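Local atomic coordinates of 6-carboxyhexanoate--coa ligase (Bacillus subtilis, PDB entry 5FLG), a protein that is an alpha/beta enzyme of the 6-carboxyhexanoate--CoA ligase family, found as two copies in the assembly. Residues E32-F37 with P249-W254; G125-D130 with G134-Q139; M150-A155 with R171-L176; T202-G207 with G226-F231. All coordinates share one frame; numbering follows the deposited sequence.

Contact 1: residues E32-F37 with P249-W254. With ANP (phosphoaminophosphonic acid-adenylate ester), chain D.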
# COMPACT_ATOMS: atom_id res chain seq x y z
N GLU A 32 -11.54 4.35 -0.72
CA GLU A 32 -11.37 3.82 -2.06
C GLU A 32 -11.74 4.82 -3.11
O GLU A 32 -12.65 5.57 -2.93
CB GLU A 32 -12.19 2.51 -2.21
CG GLU A 32 -13.50 2.55 -1.49
CD GLU A 32 -13.39 2.18 -0.02
OE1 GLU A 32 -12.71 1.18 0.29
OE2 GLU A 32 -14.08 2.83 0.80
N ARG A 33 -11.00 4.86 -4.20
CA ARG A 33 -11.16 5.91 -5.18
C ARG A 33 -10.96 5.25 -6.52
O ARG A 33 -10.40 4.18 -6.61
CB ARG A 33 -10.12 7.04 -5.00
CG ARG A 33 -10.21 7.78 -3.67
CD ARG A 33 -11.46 8.67 -3.55
NE ARG A 33 -11.44 9.69 -4.61
CZ ARG A 33 -10.68 10.78 -4.59
NH1 ARG A 33 -9.94 11.07 -3.53
NH2 ARG A 33 -10.64 11.58 -5.65
N LEU A 34 -11.52 5.86 -7.56
CA LEU A 34 -11.31 5.41 -8.92
C LEU A 34 -11.04 6.64 -9.81
O LEU A 34 -11.89 7.46 -9.98
CB LEU A 34 -12.57 4.67 -9.36
CG LEU A 34 -12.59 4.07 -10.74
CD1 LEU A 34 -11.64 2.88 -10.78
CD2 LEU A 34 -14.02 3.63 -11.09
N ILE A 35 -9.88 6.68 -10.45
CA ILE A 35 -9.38 7.93 -11.01
C ILE A 35 -8.53 7.72 -12.24
O ILE A 35 -7.93 6.66 -12.43
CB ILE A 35 -8.51 8.69 -9.99
CG1 ILE A 35 -7.41 7.76 -9.47
CG2 ILE A 35 -9.38 9.22 -8.86
CD1 ILE A 35 -6.13 8.51 -9.09
N PRO A 36 -8.52 8.73 -13.12
CA PRO A 36 -7.48 8.78 -14.12
C PRO A 36 -6.10 9.04 -13.54
O PRO A 36 -5.99 9.56 -12.42
CB PRO A 36 -7.90 9.96 -15.01
CG PRO A 36 -8.88 10.73 -14.23
CD PRO A 36 -9.28 9.97 -13.01
N PHE A 37 -5.07 8.76 -14.32
CA PHE A 37 -3.76 8.64 -13.81
C PHE A 37 -3.20 10.01 -13.38
O PHE A 37 -2.38 10.08 -12.48
CB PHE A 37 -2.84 8.02 -14.85
CG PHE A 37 -1.47 7.67 -14.31
CD1 PHE A 37 -1.30 6.53 -13.55
CD2 PHE A 37 -0.39 8.51 -14.53
CE1 PHE A 37 -0.04 6.20 -13.07
CE2 PHE A 37 0.86 8.18 -14.05
CZ PHE A 37 1.03 7.03 -13.31
N PRO A 249 -16.42 -1.60 -11.59
CA PRO A 249 -16.06 -0.19 -11.45
C PRO A 249 -17.21 0.74 -11.81
O PRO A 249 -17.88 0.55 -12.83
CB PRO A 249 -14.87 -0.01 -12.40
CG PRO A 249 -14.93 -1.14 -13.35
CD PRO A 249 -15.73 -2.25 -12.72
N ILE A 250 -17.47 1.70 -10.95
CA ILE A 250 -18.60 2.57 -11.05
C ILE A 250 -18.13 4.01 -10.88
O ILE A 250 -17.38 4.32 -9.95
CB ILE A 250 -19.61 2.24 -9.96
CG1 ILE A 250 -20.22 0.84 -10.22
CG2 ILE A 250 -20.71 3.26 -9.95
CD1 ILE A 250 -21.34 0.86 -11.23
N LEU A 251 -18.54 4.88 -11.79
CA LEU A 251 -18.45 6.32 -11.56
C LEU A 251 -19.84 6.91 -11.44
O LEU A 251 -20.74 6.52 -12.18
CB LEU A 251 -17.73 7.01 -12.71
CG LEU A 251 -16.24 6.77 -12.79
CD1 LEU A 251 -15.66 7.42 -14.04
CD2 LEU A 251 -15.51 7.27 -11.55
N ILE A 252 -20.02 7.81 -10.49
CA ILE A 252 -21.27 8.51 -10.36
C ILE A 252 -21.23 9.79 -11.22
O ILE A 252 -20.29 10.58 -11.15
CB ILE A 252 -21.54 8.89 -8.91
CG1 ILE A 252 -21.44 7.66 -8.02
CG2 ILE A 252 -22.88 9.57 -8.79
CD1 ILE A 252 -22.47 6.60 -8.32
N GLU A 253 -22.25 10.01 -12.03
CA GLU A 253 -22.40 11.27 -12.73
C GLU A 253 -23.84 11.66 -12.66
O GLU A 253 -24.71 10.97 -13.20
CB GLU A 253 -21.95 11.17 -14.18
CG GLU A 253 -21.85 12.54 -14.83
CD GLU A 253 -21.88 12.51 -16.35
OE1 GLU A 253 -21.24 11.62 -16.95
OE2 GLU A 253 -22.51 13.43 -16.93
N TRP A 254 -24.10 12.74 -11.94
CA TRP A 254 -25.45 13.26 -11.89
C TRP A 254 -25.72 14.15 -13.09
O TRP A 254 -24.88 14.95 -13.46
CB TRP A 254 -25.63 14.02 -10.63
CG TRP A 254 -26.86 14.84 -10.61
CD1 TRP A 254 -28.12 14.40 -10.41
CD2 TRP A 254 -26.93 16.26 -10.75
NE1 TRP A 254 -28.99 15.46 -10.42
CE2 TRP A 254 -28.28 16.62 -10.61
CE3 TRP A 254 -25.98 17.27 -10.94
CZ2 TRP A 254 -28.70 17.94 -10.63
CZ3 TRP A 254 -26.41 18.58 -10.98
CH2 TRP A 254 -27.77 18.90 -10.85
PG ANP D . -13.48 6.65 7.21
O1G ANP D . -12.06 7.15 7.15
O2G ANP D . -14.20 7.11 8.44
O3G ANP D . -14.30 6.88 5.98
PB ANP D . -14.50 3.89 6.84
O1B ANP D . -14.83 4.24 5.43
O2B ANP D . -13.97 2.56 7.25
N3B ANP D . -13.26 4.97 7.38
PA ANP D . -17.06 5.07 7.40
O1A ANP D . -17.54 5.85 8.54
O2A ANP D . -16.87 5.66 6.03
O3A ANP D . -15.75 4.22 7.80
O5' ANP D . -18.14 3.83 7.28
C5' ANP D . -18.78 3.33 8.42
C4' ANP D . -18.74 1.80 8.39
O4' ANP D . -19.33 1.35 7.17
C3' ANP D . -17.32 1.26 8.43
O3' ANP D . -16.91 0.98 9.76
C2' ANP D . -17.45 -0.03 7.67
O2' ANP D . -18.00 -1.02 8.54
C1' ANP D . -18.47 0.33 6.64
N9 ANP D . -17.78 0.74 5.41
C8 ANP D . -17.11 1.93 5.17
N7 ANP D . -16.68 1.96 3.89
C5 ANP D . -17.03 0.77 3.32
C6 ANP D . -16.86 0.10 2.02
N6 ANP D . -16.19 0.67 1.01
N1 ANP D . -17.40 -1.13 1.84
C2 ANP D . -18.04 -1.75 2.84
N3 ANP D . -18.31 -1.20 4.03
C4 ANP D . -17.74 -0.02 4.34

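Contact 2: residues G125-D130 with G134-Q139. With ANP (phosphoaminophosphonic acid-adenylate ester), chain D.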
# COMPACT_ATOMS: atom_id res chain seq x y z
N GLY A 125 -15.62 -3.82 6.92
CA GLY A 125 -16.42 -3.55 5.74
C GLY A 125 -17.87 -3.72 6.11
O GLY A 125 -18.32 -3.23 7.15
N ALA A 126 -18.60 -4.40 5.22
CA ALA A 126 -20.02 -4.54 5.35
C ALA A 126 -20.35 -5.99 5.63
O ALA A 126 -19.60 -6.89 5.27
CB ALA A 126 -20.73 -4.11 4.07
N VAL A 127 -21.46 -6.17 6.33
CA VAL A 127 -22.03 -7.47 6.57
C VAL A 127 -23.10 -7.71 5.54
O VAL A 127 -23.87 -6.81 5.24
CB VAL A 127 -22.65 -7.49 7.98
CG1 VAL A 127 -23.45 -8.78 8.18
CG2 VAL A 127 -21.56 -7.33 9.03
N LEU A 128 -23.20 -8.95 5.07
CA LEU A 128 -24.25 -9.34 4.15
C LEU A 128 -25.25 -10.24 4.85
O LEU A 128 -24.86 -11.28 5.42
CB LEU A 128 -23.65 -10.10 2.95
CG LEU A 128 -23.16 -9.35 1.71
CD1 LEU A 128 -22.21 -8.22 2.06
CD2 LEU A 128 -22.50 -10.30 0.72
N PHE A 129 -26.52 -9.85 4.82
CA PHE A 129 -27.51 -10.47 5.63
C PHE A 129 -28.60 -11.05 4.71
O PHE A 129 -29.30 -10.34 3.99
CB PHE A 129 -28.09 -9.45 6.62
CG PHE A 129 -28.70 -10.07 7.85
CD1 PHE A 129 -27.92 -10.81 8.72
CD2 PHE A 129 -30.07 -10.00 8.07
CE1 PHE A 129 -28.50 -11.45 9.81
CE2 PHE A 129 -30.64 -10.65 9.15
CZ PHE A 129 -29.85 -11.38 10.03
N ASP A 130 -28.76 -12.36 4.75
CA ASP A 130 -29.68 -13.03 3.82
C ASP A 130 -31.10 -12.93 4.35
O ASP A 130 -31.37 -13.41 5.43
CB ASP A 130 -29.28 -14.48 3.76
CG ASP A 130 -30.12 -15.30 2.81
OD1 ASP A 130 -31.24 -14.90 2.40
OD2 ASP A 130 -29.64 -16.39 2.49
N GLY A 134 -32.45 -15.36 7.26
CA GLY A 134 -32.36 -14.49 8.45
C GLY A 134 -31.02 -14.58 9.18
O GLY A 134 -30.95 -14.35 10.37
N LYS A 135 -29.96 -14.82 8.43
CA LYS A 135 -28.62 -15.01 8.97
C LYS A 135 -27.60 -14.26 8.11
O LYS A 135 -27.80 -14.10 6.91
CB LYS A 135 -28.19 -16.49 8.92
CG LYS A 135 -29.13 -17.49 9.59
CD LYS A 135 -28.62 -18.91 9.34
CE LYS A 135 -29.53 -19.98 9.91
NZ LYS A 135 -30.15 -19.56 11.20
N ARG A 136 -26.44 -14.01 8.68
CA ARG A 136 -25.30 -13.48 7.97
C ARG A 136 -24.84 -14.47 6.92
O ARG A 136 -24.79 -15.66 7.16
CB ARG A 136 -24.15 -13.17 8.92
CG ARG A 136 -22.93 -12.60 8.21
CD ARG A 136 -21.94 -12.00 9.21
NE ARG A 136 -20.80 -11.45 8.48
CZ ARG A 136 -19.70 -10.93 9.03
NH1 ARG A 136 -19.58 -10.91 10.34
NH2 ARG A 136 -18.72 -10.49 8.27
N MET A 137 -24.45 -13.96 5.78
CA MET A 137 -24.34 -14.76 4.58
C MET A 137 -22.87 -14.81 4.16
O MET A 137 -22.38 -15.82 3.72
CB MET A 137 -25.22 -14.09 3.53
CG MET A 137 -25.37 -14.77 2.19
SD MET A 137 -26.36 -13.70 1.13
CE MET A 137 -26.97 -14.91 -0.06
N ASP A 138 -22.13 -13.72 4.34
CA ASP A 138 -20.72 -13.75 4.01
C ASP A 138 -19.93 -14.42 5.11
O ASP A 138 -20.31 -14.40 6.29
CB ASP A 138 -20.19 -12.35 3.78
CG ASP A 138 -20.08 -11.55 5.06
OD1 ASP A 138 -21.13 -11.14 5.58
OD2 ASP A 138 -18.97 -11.44 5.61
N GLN A 139 -18.75 -14.88 4.74
CA GLN A 139 -17.88 -15.57 5.66
C GLN A 139 -16.59 -14.79 5.88
O GLN A 139 -15.60 -15.36 6.30
CB GLN A 139 -17.59 -16.96 5.12
CG GLN A 139 -18.86 -17.80 5.01
CD GLN A 139 -18.67 -19.06 4.18
OE1 GLN A 139 -17.68 -19.77 4.34
NE2 GLN A 139 -19.60 -19.32 3.27
PG ANP D . -13.48 6.65 7.21
O1G ANP D . -12.06 7.15 7.15
O2G ANP D . -14.20 7.11 8.44
O3G ANP D . -14.30 6.88 5.98
PB ANP D . -14.50 3.89 6.84
O1B ANP D . -14.83 4.24 5.43
O2B ANP D . -13.97 2.56 7.25
N3B ANP D . -13.26 4.97 7.38
PA ANP D . -17.06 5.07 7.40
O1A ANP D . -17.54 5.85 8.54
O2A ANP D . -16.87 5.66 6.03
O3A ANP D . -15.75 4.22 7.80
O5' ANP D . -18.14 3.83 7.28
C5' ANP D . -18.78 3.33 8.42
C4' ANP D . -18.74 1.80 8.39
O4' ANP D . -19.33 1.35 7.17
C3' ANP D . -17.32 1.26 8.43
O3' ANP D . -16.91 0.98 9.76
C2' ANP D . -17.45 -0.03 7.67
O2' ANP D . -18.00 -1.02 8.54
C1' ANP D . -18.47 0.33 6.64
N9 ANP D . -17.78 0.74 5.41
C8 ANP D . -17.11 1.93 5.17
N7 ANP D . -16.68 1.96 3.89
C5 ANP D . -17.03 0.77 3.32
C6 ANP D . -16.86 0.10 2.02
N6 ANP D . -16.19 0.67 1.01
N1 ANP D . -17.40 -1.13 1.84
C2 ANP D . -18.04 -1.75 2.84
N3 ANP D . -18.31 -1.20 4.03
C4 ANP D . -17.74 -0.02 4.34

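Contact 3: residues M150-A155 with R171-L176. With PML (pimelic acid), chain C.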
# COMPACT_ATOMS: atom_id res chain seq x y z
N MET A 150 -15.41 2.45 -6.78
CA MET A 150 -16.45 3.42 -7.08
C MET A 150 -15.95 4.80 -6.71
O MET A 150 -15.09 4.94 -5.83
CB MET A 150 -17.73 3.10 -6.36
CG MET A 150 -17.69 3.35 -4.85
SD MET A 150 -16.83 2.06 -3.96
CE MET A 150 -17.28 2.39 -2.27
N ASP A 151 -16.47 5.83 -7.36
CA ASP A 151 -16.06 7.23 -7.06
C ASP A 151 -17.00 8.16 -7.78
O ASP A 151 -17.87 7.71 -8.55
CB ASP A 151 -14.64 7.45 -7.56
CG ASP A 151 -13.87 8.56 -6.78
OD1 ASP A 151 -14.51 9.41 -6.13
OD2 ASP A 151 -12.63 8.49 -6.76
N TRP A 152 -16.82 9.46 -7.53
CA TRP A 152 -17.73 10.48 -7.98
C TRP A 152 -16.87 11.73 -8.17
O TRP A 152 -16.46 12.31 -7.19
CB TRP A 152 -18.75 10.75 -6.89
CG TRP A 152 -19.91 11.56 -7.33
CD1 TRP A 152 -19.94 12.41 -8.38
CD2 TRP A 152 -21.12 11.77 -6.61
NE1 TRP A 152 -21.13 13.07 -8.42
CE2 TRP A 152 -21.87 12.69 -7.34
CE3 TRP A 152 -21.63 11.29 -5.41
CZ2 TRP A 152 -23.19 12.99 -7.01
CZ3 TRP A 152 -22.86 11.68 -5.02
CH2 TRP A 152 -23.64 12.53 -5.81
N PRO A 153 -16.50 12.03 -9.41
CA PRO A 153 -15.73 13.24 -9.71
C PRO A 153 -16.25 14.47 -8.98
O PRO A 153 -17.46 14.83 -9.05
CB PRO A 153 -15.88 13.38 -11.22
CG PRO A 153 -16.11 11.96 -11.71
CD PRO A 153 -16.91 11.30 -10.63
N ASP A 154 -15.36 15.06 -8.19
CA ASP A 154 -15.75 16.15 -7.33
C ASP A 154 -16.62 17.23 -8.00
O ASP A 154 -17.53 17.78 -7.38
CB ASP A 154 -14.50 16.81 -6.75
CG ASP A 154 -14.82 17.59 -5.52
OD1 ASP A 154 -15.32 16.94 -4.55
OD2 ASP A 154 -14.87 18.84 -5.61
N ALA A 155 -16.27 17.62 -9.19
CA ALA A 155 -16.93 18.78 -9.81
C ALA A 155 -18.41 18.49 -10.04
O ALA A 155 -19.30 19.30 -9.73
CB ALA A 155 -16.23 19.11 -11.13
N ARG A 171 -17.81 13.04 3.20
CA ARG A 171 -18.53 11.91 3.78
C ARG A 171 -19.73 11.54 2.89
O ARG A 171 -20.06 10.35 2.74
CB ARG A 171 -19.04 12.27 5.19
CG ARG A 171 -18.09 11.97 6.32
CD ARG A 171 -18.81 11.98 7.66
NE ARG A 171 -17.95 11.58 8.79
CZ ARG A 171 -17.39 12.44 9.62
NH1 ARG A 171 -17.51 13.74 9.39
NH2 ARG A 171 -16.64 12.03 10.64
N ILE A 172 -20.46 12.56 2.45
CA ILE A 172 -21.73 12.31 1.74
C ILE A 172 -21.44 11.83 0.33
O ILE A 172 -22.00 10.82 -0.14
CB ILE A 172 -22.63 13.55 1.70
CG1 ILE A 172 -23.10 13.90 3.11
CG2 ILE A 172 -23.81 13.33 0.77
CD1 ILE A 172 -23.62 15.33 3.23
N LYS A 173 -20.43 12.44 -0.28
CA LYS A 173 -19.97 11.97 -1.58
C LYS A 173 -19.57 10.49 -1.57
O LYS A 173 -20.00 9.71 -2.42
CB LYS A 173 -18.80 12.78 -2.06
CG LYS A 173 -18.45 12.47 -3.50
CD LYS A 173 -17.27 13.30 -3.96
CE LYS A 173 -16.08 13.09 -3.05
NZ LYS A 173 -14.86 13.49 -3.74
N GLU A 174 -18.80 10.10 -0.56
CA GLU A 174 -18.36 8.74 -0.43
C GLU A 174 -19.51 7.79 -0.14
O GLU A 174 -19.65 6.79 -0.81
CB GLU A 174 -17.25 8.63 0.63
CG GLU A 174 -15.92 9.21 0.17
CD GLU A 174 -14.96 9.64 1.31
OE1 GLU A 174 -15.23 9.40 2.51
OE2 GLU A 174 -13.91 10.23 1.00
N ALA A 175 -20.38 8.16 0.78
CA ALA A 175 -21.44 7.30 1.18
C ALA A 175 -22.42 7.11 0.04
O ALA A 175 -22.94 6.01 -0.17
CB ALA A 175 -22.15 7.86 2.38
N LEU A 176 -22.78 8.21 -0.61
CA LEU A 176 -23.77 8.14 -1.69
C LEU A 176 -23.20 7.39 -2.90
O LEU A 176 -23.94 6.67 -3.60
CB LEU A 176 -24.30 9.53 -2.04
CG LEU A 176 -25.45 9.64 -3.05
CD1 LEU A 176 -26.62 8.68 -2.77
CD2 LEU A 176 -25.95 11.07 -3.08
C1 PML C . -24.56 11.15 5.12
O11 PML C . -25.44 11.12 4.20
O12 PML C . -24.29 12.25 5.72
C2 PML C . -24.16 9.80 5.74
C3 PML C . -22.68 9.45 5.78
C4 PML C . -22.29 8.58 6.98
C5 PML C . -21.49 7.34 6.63
C6 PML C . -20.23 7.13 7.46
C7 PML C . -19.25 8.30 7.32
O71 PML C . -18.81 8.59 6.18
O72 PML C . -18.81 8.87 8.36

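Contact 4: residues T202-G207 with G226-F231. With ANP (phosphoaminophosphonic acid-adenylate ester), chain D.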
# COMPACT_ATOMS: atom_id res chain seq x y z
N THR A 202 -25.10 11.21 11.82
CA THR A 202 -25.99 10.96 10.68
C THR A 202 -25.69 9.65 10.00
O THR A 202 -24.54 9.22 9.95
CB THR A 202 -25.90 12.05 9.64
OG1 THR A 202 -26.24 13.30 10.26
CG2 THR A 202 -26.85 11.80 8.50
N GLY A 203 -26.76 8.91 9.68
CA GLY A 203 -26.64 7.68 8.91
C GLY A 203 -27.70 7.64 7.84
O GLY A 203 -28.24 8.68 7.46
N TYR A 204 -28.00 6.44 7.32
CA TYR A 204 -28.97 6.33 6.26
C TYR A 204 -29.44 4.89 6.07
O TYR A 204 -28.89 3.96 6.63
CB TYR A 204 -28.41 6.84 4.93
CG TYR A 204 -27.30 5.98 4.30
CD1 TYR A 204 -27.60 4.89 3.50
CD2 TYR A 204 -25.95 6.28 4.51
CE1 TYR A 204 -26.63 4.13 2.94
CE2 TYR A 204 -24.96 5.57 3.86
CZ TYR A 204 -25.32 4.43 3.14
OH TYR A 204 -24.37 3.69 2.49
N VAL A 205 -30.57 4.80 5.40
CA VAL A 205 -31.05 3.54 4.81
C VAL A 205 -31.23 3.84 3.33
O VAL A 205 -31.60 4.96 2.95
CB VAL A 205 -32.41 3.16 5.42
CG1 VAL A 205 -33.05 2.02 4.64
CG2 VAL A 205 -32.22 2.72 6.85
N ALA A 206 -30.80 2.91 2.49
CA ALA A 206 -30.88 3.09 1.06
C ALA A 206 -31.57 1.87 0.45
O ALA A 206 -31.37 0.74 0.88
CB ALA A 206 -29.52 3.23 0.47
N GLY A 207 -32.23 2.11 -0.67
CA GLY A 207 -32.79 1.04 -1.47
C GLY A 207 -33.33 1.56 -2.78
O GLY A 207 -33.43 2.77 -3.00
N GLY A 226 -20.28 1.75 14.61
CA GLY A 226 -20.93 2.06 13.35
C GLY A 226 -21.68 0.83 12.87
O GLY A 226 -21.75 -0.16 13.57
N CYS A 227 -22.20 0.89 11.65
CA CYS A 227 -22.93 -0.25 11.08
C CYS A 227 -22.99 -0.08 9.57
O CYS A 227 -23.16 1.03 9.05
CB CYS A 227 -24.34 -0.32 11.65
SG CYS A 227 -25.54 -1.38 10.79
N ARG A 228 -22.74 -1.18 8.87
CA ARG A 228 -22.94 -1.26 7.46
C ARG A 228 -23.47 -2.68 7.19
O ARG A 228 -22.71 -3.64 7.21
CB ARG A 228 -21.62 -1.01 6.73
CG ARG A 228 -21.76 -0.44 5.34
CD ARG A 228 -22.23 0.97 5.44
NE ARG A 228 -22.09 1.80 4.25
CZ ARG A 228 -21.31 2.87 4.16
NH1 ARG A 228 -20.31 3.05 5.04
NH2 ARG A 228 -21.53 3.76 3.23
N VAL A 229 -24.74 -2.78 6.88
CA VAL A 229 -25.38 -4.07 6.57
C VAL A 229 -26.09 -3.96 5.23
O VAL A 229 -26.86 -3.01 5.01
CB VAL A 229 -26.43 -4.45 7.63
CG1 VAL A 229 -27.05 -5.80 7.32
CG2 VAL A 229 -25.79 -4.50 9.01
N PHE A 230 -25.94 -5.01 4.41
CA PHE A 230 -26.64 -5.11 3.15
C PHE A 230 -27.62 -6.27 3.27
O PHE A 230 -27.20 -7.40 3.46
CB PHE A 230 -25.68 -5.43 1.98
CG PHE A 230 -24.58 -4.42 1.78
CD1 PHE A 230 -24.72 -3.12 2.23
CD2 PHE A 230 -23.46 -4.75 1.05
CE1 PHE A 230 -23.69 -2.21 2.07
CE2 PHE A 230 -22.44 -3.82 0.84
CZ PHE A 230 -22.56 -2.54 1.37
N PHE A 231 -28.89 -5.99 3.08
CA PHE A 231 -29.90 -7.02 3.15
C PHE A 231 -30.05 -7.64 1.78
O PHE A 231 -30.35 -6.95 0.79
CB PHE A 231 -31.20 -6.39 3.63
CG PHE A 231 -31.17 -5.94 5.07
CD1 PHE A 231 -31.49 -6.81 6.09
CD2 PHE A 231 -30.77 -4.64 5.40
CE1 PHE A 231 -31.46 -6.39 7.41
CE2 PHE A 231 -30.71 -4.22 6.72
CZ PHE A 231 -31.05 -5.10 7.73
PG ANP D . -13.48 6.65 7.21
O1G ANP D . -12.06 7.15 7.15
O2G ANP D . -14.20 7.11 8.44
O3G ANP D . -14.30 6.88 5.98
PB ANP D . -14.50 3.89 6.84
O1B ANP D . -14.83 4.24 5.43
O2B ANP D . -13.97 2.56 7.25
N3B ANP D . -13.26 4.97 7.38
PA ANP D . -17.06 5.07 7.40
O1A ANP D . -17.54 5.85 8.54
O2A ANP D . -16.87 5.66 6.03
O3A ANP D . -15.75 4.22 7.80
O5' ANP D . -18.14 3.83 7.28
C5' ANP D . -18.78 3.33 8.42
C4' ANP D . -18.74 1.80 8.39
O4' ANP D . -19.33 1.35 7.17
C3' ANP D . -17.32 1.26 8.43
O3' ANP D . -16.91 0.98 9.76
C2' ANP D . -17.45 -0.03 7.67
O2' ANP D . -18.00 -1.02 8.54
C1' ANP D . -18.47 0.33 6.64
N9 ANP D . -17.78 0.74 5.41
C8 ANP D . -17.11 1.93 5.17
N7 ANP D . -16.68 1.96 3.89
C5 ANP D . -17.03 0.77 3.32
C6 ANP D . -16.86 0.10 2.02
N6 ANP D . -16.19 0.67 1.01
N1 ANP D . -17.40 -1.13 1.84
C2 ANP D . -18.04 -1.75 2.84
N3 ANP D . -18.31 -1.20 4.03
C4 ANP D . -17.74 -0.02 4.34

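Contact 1: residues E32-F37 with P249-W254
Leu34 puts one methyl, CD2, against the backbone where Pro249 leads into strand 250-252. With CG anti to the backbone N (chi1 -178°), Leu34 CD2 lies 3.6 Å from Ile250 O and 4.0 Å from Pro249 CB. Leu251 closes the patch from its own strand: its CD2 approaches Leu34 methyl to methyl, at 4.0 Å from Leu34 CD2. The two backbones stay apart, 7.7 Å between Leu34 CA and Leu251 CA, too far for strand pairing, and they belong to different sheets. Phe8 of the neighbouring strand 8-17 covers both leucines, while Asp151 accepts from Leu34 N and forms a salt bridge with Arg33, tying the antiparallel sheet to the parallel one. At the start of segment 32-37, Glu32 faces the nucleotide: Glu32 OE2 takes a weak hydrogen bond from N6 of the bound phosphoaminophosphonic acid-adenylate ester (3.0 Å, 146°), and the same oxygen is paired with Arg146, which would steady the carboxylate. Only 145 Å² is buried between the segments and only dispersion joins them, so the chemistry implies non-directional packing between two sheets, while the polar chemistry, Glu32 with the adenine amino group and Arg33 with Asp151, lies off the leucine patch.

Contact 2: residues G125-D130 with G134-Q139
Leu128 and Met137 lie across a beta hairpin, strand 127-130 turning back into the weakly bonded strand 135-136. Leu128 O accepts Met137 N at 2.7 Å and also receives a CA-H contact from Arg136. Nearer the turn, Asp130 N donates to Lys135 O at 2.9 Å, and Gly134 N returns a bond to Asp130 O at 2.9 Å. Phe129 forms the non-hydrogen-bonded pair with Arg136, and its ring leans over the returning backbone, bringing Phe129 CZ 3.2 Å from Gly134 O.

Past the paired residues a side chain replaces the backbone partner. Leu128 N points almost straight (169°) at Asp138 OD1, 3.1 Å away, meeting it from above the carboxylate plane. Arg136 NE reaches that oxygen from the opposite face, and Arg136 NH2 meets the syn lone pair of Asp138 OD2 at 2.8 Å, a salt bridge, so the guanidinium grips the carboxylate side-on. Val127 CG2 covers one face of the Arg136 guanidinium, 4.1 Å above its centre.

In the second shell, Thr140 bonds Asp138 OD2 and Lys141 O accepts from Arg136 NH2, while His132 N donates to Asp130 OD1 in the turn. Helix 107-116 packs on Phe129, and strand 227-232 pairs with the other edge of strand 127-130. At the start of the segment, the ribose O2' of the bound nucleotide analogue donates to Gly125 O at 2.6 Å.

Contact 3: residues M150-A155 with R171-L176
Lys173 crosses Trp152 at a slant, and its aliphatic chain does most of the touching. From CB the chain leaves helix 170-184 with CG anti to the backbone N (chi1 -170°), which lays Lys173 CG 3.8 Å from Trp152 CB and close to the ring carbon CE3. Lys173 CD follows the tryptophan backbone, 3.5 Å from Trp152 O. There the chain bends (chi3 56°) and carries Lys173 NZ toward Asp154, whose OD1 stands 3.6 Å away in a rather long salt bridge at the exposed start of helix 154-164. One turn further along the helix, Leu176 meets the indole at its edge, Leu176 CD2 lying 3.7 Å from Trp152 CZ3; the indole NE1 is bonded instead to Asn156.

The helix also serves the pimelic acid pocket. Arg171 NE donates to O72 of the ligand at 2.9 Å (133°), Ala175 CB comes 3.8 Å from its C3, and Arg171 NH2 is paired with Asp197, a magnesium ligand. The helix is thus wedged between Trp152, at the junction of strand 150-151 with helix 154-164, and the bound acid, while Tyr212 touches Ala175 and Leu176, and Arg214 touches Ile172, both from strand 211-215 of the mixed sheet.

Contact 4: residues T202-G207 with G226-F231
Arg228 and Tyr204 alone join these segments, meeting over strand 188-194, which separates their strands in the mixed sheet; Tyr204 CA and Arg228 CA are 9.8 Å apart. Along the second segment, Cys227 comes first, pairing through its backbone with Trp194 of that intervening strand. Arg228 follows, its chain leaving with CG anti to the backbone N and then bending at chi2 (70°), so that the guanidinium stands between tyrosine and nucleotide. Arg228 NH2 donates to Tyr204 OH at 2.9 Å (142°), reaching the phenol ring at its edge with the two planes nearly perpendicular; the hydroxyl's position is less certain, so this bond is to be read with caution. Arg228 NH1 serves the ligand, donating to O4' of the bound phosphoaminophosphonic acid-adenylate ester at 2.9 Å and 162°, and lying 3.2 Å from its O5'. Arg228 CB also packs on the ribose, 3.3 Å from O4'. The remaining nitrogen, NE, is held by a salt bridge to Glu191, which would fix the rotation of the guanidinium and balance its charge.

Beyond it Val229 sets CG1 over a face of the Phe231 ring, 4.0 Å above its plane and offset toward the ring's rim, and Phe230 touches Ala126 and Val182 of helix 170-184. On the first strand, Tyr204 rests on Ala175 and Ala179 of that helix and meets the Tyr212 ring near the pimelic acid. A charged side chain from a central strand, paired with an acid of the adjacent strand and near a tyrosine of the next strand but one, here forms part of a nucleotide-binding site on a mixed beta sheet of an alpha/beta fold.

Overall arrangement
Contacts 1, 2 and 4 are largely buried, whereas contact 3 runs out to an exposed aspartate. Contacts 1 and 3 lie 9 Å apart between centres and share the parallel sheet, strands 250-252 and 150-151 being neighbours there. Contacts 2 and 4 share the mixed sheet, where strands 127-130 and 227-232 pair, Val127 O receiving Phe230 N at 2.9 Å. Their chemistry follows place: contact 1 is dispersion between sheets, contact 2 backbone pairing completed by a carboxylate, contact 3 mixed packing against a helix, contact 4 a single polar reach across a strand. Contacts 1, 2 and 4 approach the nucleotide analogue from different elements; contact 3 gives Met150 to that pocket too, and its helix, with Thr202 of contact 4, lines the pimelic acid pocket.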